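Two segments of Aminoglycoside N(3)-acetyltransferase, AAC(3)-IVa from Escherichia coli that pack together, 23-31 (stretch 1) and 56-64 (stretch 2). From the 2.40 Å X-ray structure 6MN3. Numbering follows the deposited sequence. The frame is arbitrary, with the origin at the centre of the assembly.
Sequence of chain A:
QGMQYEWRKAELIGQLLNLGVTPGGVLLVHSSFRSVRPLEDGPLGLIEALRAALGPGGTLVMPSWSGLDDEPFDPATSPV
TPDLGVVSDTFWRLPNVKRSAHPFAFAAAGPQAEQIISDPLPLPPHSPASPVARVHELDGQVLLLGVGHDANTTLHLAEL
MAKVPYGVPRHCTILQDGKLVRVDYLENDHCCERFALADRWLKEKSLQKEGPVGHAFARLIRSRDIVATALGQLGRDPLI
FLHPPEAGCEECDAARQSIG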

# COMPACT_ATOMS: atom_id res chain seq x y z
N PRO A 23 -8.87 -16.66 -1.59
CA PRO A 23 -8.02 -17.46 -2.47
C PRO A 23 -8.35 -17.17 -3.93
O PRO A 23 -9.51 -17.01 -4.30
CB PRO A 23 -8.35 -18.90 -2.09
CG PRO A 23 -8.95 -18.82 -0.72
CD PRO A 23 -9.68 -17.50 -0.69
N GLY A 24 -7.30 -17.10 -4.75
CA GLY A 24 -7.47 -16.78 -6.15
C GLY A 24 -7.69 -15.31 -6.45
O GLY A 24 -7.83 -14.95 -7.63
N GLY A 25 -7.71 -14.45 -5.44
CA GLY A 25 -7.95 -13.04 -5.64
C GLY A 25 -6.66 -12.24 -5.75
O GLY A 25 -5.56 -12.78 -5.78
N VAL A 26 -6.83 -10.93 -5.84
CA VAL A 26 -5.72 -9.99 -5.83
C VAL A 26 -5.63 -9.38 -4.44
O VAL A 26 -6.63 -8.93 -3.89
CB VAL A 26 -5.90 -8.90 -6.91
CG1 VAL A 26 -4.80 -7.86 -6.80
CG2 VAL A 26 -5.91 -9.53 -8.29
N LEU A 27 -4.42 -9.38 -3.87
CA LEU A 27 -4.21 -8.93 -2.50
C LEU A 27 -3.02 -7.98 -2.45
O LEU A 27 -1.88 -8.39 -2.71
CB LEU A 27 -3.99 -10.12 -1.56
CG LEU A 27 -3.78 -9.79 -0.08
CD1 LEU A 27 -5.05 -9.21 0.52
CD2 LEU A 27 -3.35 -11.03 0.68
N LEU A 28 -3.28 -6.71 -2.13
CA LEU A 28 -2.24 -5.72 -1.92
C LEU A 28 -1.93 -5.64 -0.43
O LEU A 28 -2.83 -5.41 0.38
CB LEU A 28 -2.67 -4.35 -2.45
CG LEU A 28 -1.76 -3.18 -2.06
CD1 LEU A 28 -0.38 -3.35 -2.69
CD2 LEU A 28 -2.38 -1.85 -2.45
N VAL A 29 -0.66 -5.85 -0.08
CA VAL A 29 -0.26 -6.00 1.31
C VAL A 29 0.72 -4.89 1.67
O VAL A 29 1.80 -4.79 1.08
CB VAL A 29 0.37 -7.38 1.57
CG1 VAL A 29 0.89 -7.47 2.99
CG2 VAL A 29 -0.64 -8.48 1.29
N HIS A 30 0.33 -4.07 2.64
CA HIS A 30 1.24 -3.16 3.33
C HIS A 30 1.59 -3.79 4.67
O HIS A 30 0.69 -4.15 5.45
CB HIS A 30 0.60 -1.79 3.54
CG HIS A 30 -0.15 -1.29 2.34
ND1 HIS A 30 0.44 -0.54 1.35
CD2 HIS A 30 -1.45 -1.41 2.00
CE1 HIS A 30 -0.46 -0.23 0.44
NE2 HIS A 30 -1.62 -0.74 0.80
N SER A 31 2.88 -3.94 4.94
CA SER A 31 3.31 -4.76 6.07
C SER A 31 4.41 -4.07 6.87
O SER A 31 5.15 -3.23 6.35
CB SER A 31 3.81 -6.13 5.61
OG SER A 31 4.93 -5.99 4.76
N PRO A 56 -2.58 -20.80 -6.39
CA PRO A 56 -1.98 -20.58 -7.72
C PRO A 56 -2.73 -19.56 -8.56
O PRO A 56 -2.13 -18.98 -9.47
CB PRO A 56 -2.03 -21.98 -8.36
CG PRO A 56 -2.17 -22.93 -7.21
CD PRO A 56 -2.98 -22.20 -6.18
N GLY A 57 -4.01 -19.33 -8.30
CA GLY A 57 -4.77 -18.37 -9.07
C GLY A 57 -4.66 -16.96 -8.54
O GLY A 57 -4.95 -16.00 -9.25
N GLY A 58 -4.22 -16.82 -7.28
CA GLY A 58 -4.14 -15.52 -6.67
C GLY A 58 -2.90 -14.74 -7.07
O GLY A 58 -1.90 -15.30 -7.51
N THR A 59 -2.98 -13.42 -6.92
CA THR A 59 -1.88 -12.53 -7.23
C THR A 59 -1.59 -11.65 -6.02
O THR A 59 -2.50 -11.01 -5.49
CB THR A 59 -2.19 -11.67 -8.45
OG1 THR A 59 -2.42 -12.52 -9.58
CG2 THR A 59 -1.02 -10.74 -8.75
N LEU A 60 -0.33 -11.63 -5.60
CA LEU A 60 0.11 -10.88 -4.43
C LEU A 60 0.82 -9.61 -4.89
O LEU A 60 1.72 -9.67 -5.72
CB LEU A 60 1.04 -11.72 -3.56
CG LEU A 60 1.76 -11.02 -2.42
CD1 LEU A 60 0.75 -10.51 -1.40
CD2 LEU A 60 2.77 -11.96 -1.77
N VAL A 61 0.41 -8.47 -4.34
CA VAL A 61 0.96 -7.17 -4.71
C VAL A 61 1.47 -6.46 -3.47
O VAL A 61 0.84 -6.52 -2.41
CB VAL A 61 -0.07 -6.30 -5.45
CG1 VAL A 61 0.62 -5.12 -6.12
CG2 VAL A 61 -0.84 -7.12 -6.47
N MET A 62 2.61 -5.79 -3.60
CA MET A 62 3.21 -5.03 -2.51
C MET A 62 3.80 -3.74 -3.06
O MET A 62 4.26 -3.70 -4.21
CB MET A 62 4.32 -5.82 -1.80
CG MET A 62 3.84 -7.04 -1.06
SD MET A 62 5.20 -7.77 -0.14
CE MET A 62 4.56 -9.42 0.15
N PRO A 63 3.80 -2.67 -2.27
CA PRO A 63 4.54 -1.47 -2.66
C PRO A 63 6.03 -1.78 -2.76
O PRO A 63 6.55 -2.66 -2.08
CB PRO A 63 4.24 -0.48 -1.53
CG PRO A 63 3.86 -1.33 -0.37
CD PRO A 63 3.15 -2.52 -0.96
N SER A 64 6.71 -1.04 -3.64
CA SER A 64 8.11 -1.34 -3.92
C SER A 64 8.85 -0.14 -4.49
O SER A 64 9.66 -0.29 -5.41
CB SER A 64 8.20 -2.52 -4.89
OG SER A 64 9.49 -3.10 -4.90

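Val-61, Val-29 and Pro-63 cover the most surface in this contact, which joins two parallel strands. Val-61 has the largest covered area of the three. Val-61 N donates a hydrogen bond to Leu-27 O at 2.8 Å, and Val-61 O accepts one from Val-29 N at 2.9 Å. The residue thus bonds to the neighbours on both sides of Leu-28, its bridge partner, as is usual for parallel strands. Thr-59 repeats the pattern around Val-26: Thr-59 N donates to Gly-25 O (2.9 Å) and Thr-59 O accepts from Leu-27 N (3.0 Å). Leu-28 CA also lies 3.2 Å from Val-61 O, a CA-H...O contact.

The side chains of Val-26, Leu-28, Thr-59 and Val-61 lie on one face of the sheet. There Val-61 CG2 is 4.0 Å from Val-26 CG1, and Val-61 CG1 is 4.0 Å from Leu-28 CD1.

Val-29 packs its CG2 against Leu-60 CD1 at 3.6 Å. Its O is not hydrogen-bonded to the second strand. Pro-63 has no N-H to offer, and its CD lies 3.3 Å from Val-29 O. The ladder of hydrogen bonds therefore stops at Val-29 N. Pro-63 CB points toward the first strand. Pro-63 CD meets Leu-28 CD1 at 4.0 Å, and Pro-63 CG lies 3.9 Å from His-30 ND1, oblique to the ring.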